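Local coordinates for multiple PDZ domain protein (Mus musculus, PDB 4XH7), which probably acts as a scaffold in signalling, its fourth PDZ domain being of a kind that typically binds the C-terminal tails of partner proteins, at residues Ser34-Ser45 / Ser57-His66. Sequence-based numbering, arbitrary orientation.
Sequences SKFSENSGLGIS and SVLPEGPVGH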
loop_
_atom_site.group_PDB
_atom_site.type_symbol
_atom_site.label_atom_id
_atom_site.label_comp_id
_atom_site.label_asym_id
_atom_site.label_seq_id
_atom_site.Cartn_x
_atom_site.Cartn_y
_atom_site.Cartn_z
ATOM N N SER A 34 3.283 -9.343 5.815
ATOM C CA SER A 34 3.675 -10.711 5.480
ATOM C C SER A 34 2.450 -11.560 5.234
ATOM O O SER A 34 1.593 -11.697 6.116
ATOM C CB SER A 34 4.512 -11.320 6.607
ATOM O OG SER A 34 5.760 -10.652 6.664
ATOM N N LYS A 35 2.340 -12.073 4.017
ATOM C CA LYS A 35 1.224 -12.940 3.688
ATOM C C LYS A 35 1.379 -14.255 4.445
ATOM O O LYS A 35 2.483 -14.620 4.835
ATOM C CB LYS A 35 1.148 -13.168 2.187
ATOM C CG LYS A 35 0.575 -11.974 1.453
ATOM C CD LYS A 35 1.053 -11.884 0.020
ATOM C CE LYS A 35 0.772 -13.138 -0.739
ATOM N NZ LYS A 35 1.048 -12.962 -2.172
ATOM N N PHE A 36 0.267 -14.942 4.674
ATOM C CA PHE A 36 0.269 -16.145 5.507
ATOM C C PHE A 36 0.759 -17.370 4.707
ATOM O O PHE A 36 1.177 -18.379 5.288
ATOM C CB PHE A 36 -1.132 -16.401 6.060
ATOM C CG PHE A 36 -1.653 -15.307 6.979
ATOM C CD1 PHE A 36 -0.794 -14.393 7.581
ATOM C CD2 PHE A 36 -3.010 -15.202 7.228
ATOM C CE1 PHE A 36 -1.290 -13.394 8.425
ATOM C CE2 PHE A 36 -3.518 -14.233 8.060
ATOM C CZ PHE A 36 -2.652 -13.315 8.671
ATOM N N SER A 37 0.683 -17.273 3.383
ATOM C CA SER A 37 1.147 -18.319 2.470
ATOM C C SER A 37 1.344 -17.752 1.063
ATOM O O SER A 37 0.796 -16.697 0.730
ATOM C CB SER A 37 0.147 -19.471 2.436
ATOM O OG SER A 37 -0.886 -19.172 1.512
ATOM N N GLU A 38 2.138 -18.430 0.238
ATOM C CA GLU A 38 2.411 -17.935 -1.113
ATOM C C GLU A 38 1.120 -17.847 -1.940
ATOM O O GLU A 38 0.952 -16.951 -2.777
ATOM C CB GLU A 38 3.442 -18.833 -1.812
ATOM N N ASN A 39 0.202 -18.769 -1.659
ATOM C CA ASN A 39 -1.028 -18.917 -2.428
ATOM C C ASN A 39 -2.222 -18.148 -1.860
ATOM O O ASN A 39 -3.359 -18.373 -2.276
ATOM C CB ASN A 39 -1.393 -20.406 -2.535
ATOM N N SER A 40 -1.980 -17.249 -0.912
ATOM C CA SER A 40 -3.081 -16.472 -0.346
ATOM C C SER A 40 -2.845 -14.979 -0.533
ATOM O O SER A 40 -1.839 -14.569 -1.126
ATOM C CB SER A 40 -3.278 -16.803 1.122
ATOM O OG SER A 40 -2.048 -16.723 1.818
ATOM N N GLY A 41 -3.776 -14.166 -0.043
ATOM C CA GLY A 41 -3.762 -12.771 -0.405
ATOM C C GLY A 41 -3.433 -11.846 0.755
ATOM O O GLY A 41 -2.898 -12.242 1.774
ATOM N N LEU A 42 -3.783 -10.590 0.564
ATOM C CA LEU A 42 -3.470 -9.547 1.523
ATOM C C LEU A 42 -4.518 -9.293 2.596
ATOM O O LEU A 42 -4.249 -8.532 3.536
ATOM C CB LEU A 42 -3.245 -8.230 0.760
ATOM C CG LEU A 42 -2.069 -8.258 -0.222
ATOM C CD1 LEU A 42 -2.097 -7.020 -1.171
ATOM C CD2 LEU A 42 -0.748 -8.318 0.547
ATOM N N GLY A 43 -5.712 -9.864 2.470
ATOM C CA GLY A 43 -6.744 -9.559 3.452
ATOM C C GLY A 43 -7.415 -8.197 3.325
ATOM O O GLY A 43 -7.830 -7.611 4.339
ATOM N N ILE A 44 -7.522 -7.681 2.095
ATOM C CA ILE A 44 -8.201 -6.402 1.857
ATOM C C ILE A 44 -9.180 -6.544 0.691
ATOM O O ILE A 44 -8.984 -7.383 -0.190
ATOM C CB ILE A 44 -7.237 -5.273 1.503
ATOM C CG1 ILE A 44 -6.383 -5.655 0.279
ATOM C CG2 ILE A 44 -6.371 -4.935 2.727
ATOM C CD1 ILE A 44 -5.429 -4.522 -0.139
ATOM N N SER A 45 -10.242 -5.748 0.699
ATOM C CA SER A 45 -11.013 -5.596 -0.533
ATOM C C SER A 45 -10.705 -4.237 -1.090
ATOM O O SER A 45 -10.326 -3.318 -0.344
ATOM C CB SER A 45 -12.506 -5.732 -0.304
ATOM O OG SER A 45 -12.973 -4.750 0.580
ATOM N N SER A 57 -11.984 -2.388 2.506
ATOM C CA SER A 57 -12.074 -2.941 3.859
ATOM C C SER A 57 -10.781 -3.669 4.205
ATOM O O SER A 57 -10.096 -4.202 3.317
ATOM C CB SER A 57 -13.284 -3.890 3.981
ATOM O OG SER A 57 -13.072 -5.091 3.250
ATOM N N VAL A 58 -10.419 -3.623 5.483
ATOM C CA VAL A 58 -9.280 -4.382 6.007
ATOM C C VAL A 58 -9.831 -5.441 6.958
ATOM O O VAL A 58 -10.462 -5.074 7.955
ATOM C CB VAL A 58 -8.339 -3.486 6.789
ATOM C CG1 VAL A 58 -7.234 -4.269 7.405
ATOM C CG2 VAL A 58 -7.708 -2.424 5.851
ATOM N N LEU A 59 -9.567 -6.709 6.685
ATOM C CA LEU A 59 -9.968 -7.769 7.639
ATOM C C LEU A 59 -8.991 -7.765 8.811
ATOM O O LEU A 59 -7.786 -7.899 8.596
ATOM C CB LEU A 59 -9.984 -9.134 6.944
ATOM C CG LEU A 59 -10.920 -9.206 5.745
ATOM C CD1 LEU A 59 -10.801 -10.560 5.093
ATOM C CD2 LEU A 59 -12.334 -9.012 6.183
ATOM N N PRO A 60 -9.502 -7.635 10.062
ATOM C CA PRO A 60 -8.575 -7.638 11.199
ATOM C C PRO A 60 -7.689 -8.884 11.223
ATOM O O PRO A 60 -6.507 -8.813 11.613
ATOM C CB PRO A 60 -9.518 -7.626 12.406
ATOM C CG PRO A 60 -10.711 -6.906 11.934
ATOM C CD PRO A 60 -10.882 -7.337 10.483
ATOM N N GLU A 61 -8.256 -10.017 10.797
ATOM C CA GLU A 61 -7.555 -11.290 10.825
ATOM C C GLU A 61 -6.562 -11.553 9.692
ATOM O O GLU A 61 -5.840 -12.567 9.713
ATOM C CB GLU A 61 -8.600 -12.424 10.846
ATOM C CG GLU A 61 -9.527 -12.448 9.615
ATOM C CD GLU A 61 -10.851 -11.683 9.837
ATOM O OE1 GLU A 61 -10.904 -10.691 10.608
ATOM O OE2 GLU A 61 -11.856 -12.093 9.224
ATOM N N GLY A 62 -6.475 -10.656 8.709
ATOM C CA GLY A 62 -5.609 -10.913 7.575
ATOM C C GLY A 62 -4.248 -10.219 7.639
ATOM O O GLY A 62 -3.958 -9.493 8.580
ATOM N N PRO A 63 -3.420 -10.417 6.613
ATOM C CA PRO A 63 -2.054 -9.875 6.648
ATOM C C PRO A 63 -2.004 -8.356 6.835
ATOM O O PRO A 63 -1.235 -7.869 7.663
ATOM C CB PRO A 63 -1.491 -10.264 5.279
ATOM C CG PRO A 63 -2.226 -11.589 4.986
ATOM C CD PRO A 63 -3.613 -11.393 5.524
ATOM N N VAL A 64 -2.782 -7.611 6.052
ATOM C CA VAL A 64 -2.745 -6.144 6.203
ATOM C C VAL A 64 -3.269 -5.731 7.589
ATOM O O VAL A 64 -2.712 -4.813 8.241
ATOM C CB VAL A 64 -3.538 -5.473 5.086
ATOM C CG1 VAL A 64 -3.783 -4.003 5.413
ATOM C CG2 VAL A 64 -2.796 -5.606 3.741
ATOM N N GLY A 65 -4.314 -6.420 8.071
ATOM C CA GLY A 65 -4.823 -6.142 9.405
ATOM C C GLY A 65 -3.749 -6.388 10.469
ATOM O O GLY A 65 -3.631 -5.627 11.449
ATOM N N HIS A 66 -2.939 -7.428 10.261
ATOM C CA HIS A 66 -1.888 -7.737 11.224
ATOM C C HIS A 66 -0.818 -6.664 11.252
ATOM O O HIS A 66 -0.220 -6.412 12.311
ATOM C CB HIS A 66 -1.248 -9.085 10.929
ATOM C CG HIS A 66 -2.071 -10.251 11.392
ATOM N ND1 HIS A 66 -1.528 -11.486 11.667
ATOM C CD2 HIS A 66 -3.404 -10.368 11.604
ATOM C CE1 HIS A 66 -2.487 -12.312 12.058
ATOM N NE2 HIS A 66 -3.636 -11.660 12.026
HETATM O O HOH W 1 1.391 -8.722 8.046
HETATM O O HOH W 2 -6.114 -7.974 6.575
#
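Pro63 sits between the two arms of the loop 34-45, touching residues 34-36 and 41-43, and the Phe36 ring closes over it. Pro63 CG stands 3.9 Å from the Phe36 ring centroid and 7° off the ring normal, a CH-pi contact over the face. The phenyl gets there with its CG anti to its own carbonyl carbon (chi1 -63°). Its edge meets Glu61 O in plane, 3.3 Å from Phe36 CE2, while Phe36 CZ reaches over a face of the His66 imidazole, 3.5 Å from His66 CE1, the ring planes oblique at 54°. On its other flank the pyrrolidine touches backbone, Pro63 CG lying 3.3 Å from Gly41 O. With CG and CD gone, as in an alanine here, the Phe36 face would probably lose its CH-pi partner and a gap would open beside the carbonyls of Gly41 and Leu42. Next to the proline, Val64 N donates a hydrogen bond to Leu42 O (3.1 Å), and Val64 CB packs 3.7 Å from Ile44 CG2. A beta carbon on Gly43 would press on Gly62 and Pro63 and, with phi and psi both positive, crowd the preceding carbonyl. Gly43 O is gripped twice, by Leu59 N and by a water that also bridges Leu59 O and Gly65 N. Ser45 and Ser57 form an antiparallel hydrogen-bonded pair, their hydroxyls also hydrogen-bonded (OG to OG, 2.7 Å). In PDZ domains a glycine-rich carboxylate-binding loop leads into the second strand, so segment 41-44 (Gly-Leu-Gly-Ile) probably is that loop. The contact thus lies at the open end of the hairpin of strands 44-49 and 52-58, where helix 63-67 begins; Lys35 NZ hydrogen-bonds Leu99 O and the Lys35 backbone pairs with that of Ile101, tying this region to the loop between helix 89-97 and strand 102-110.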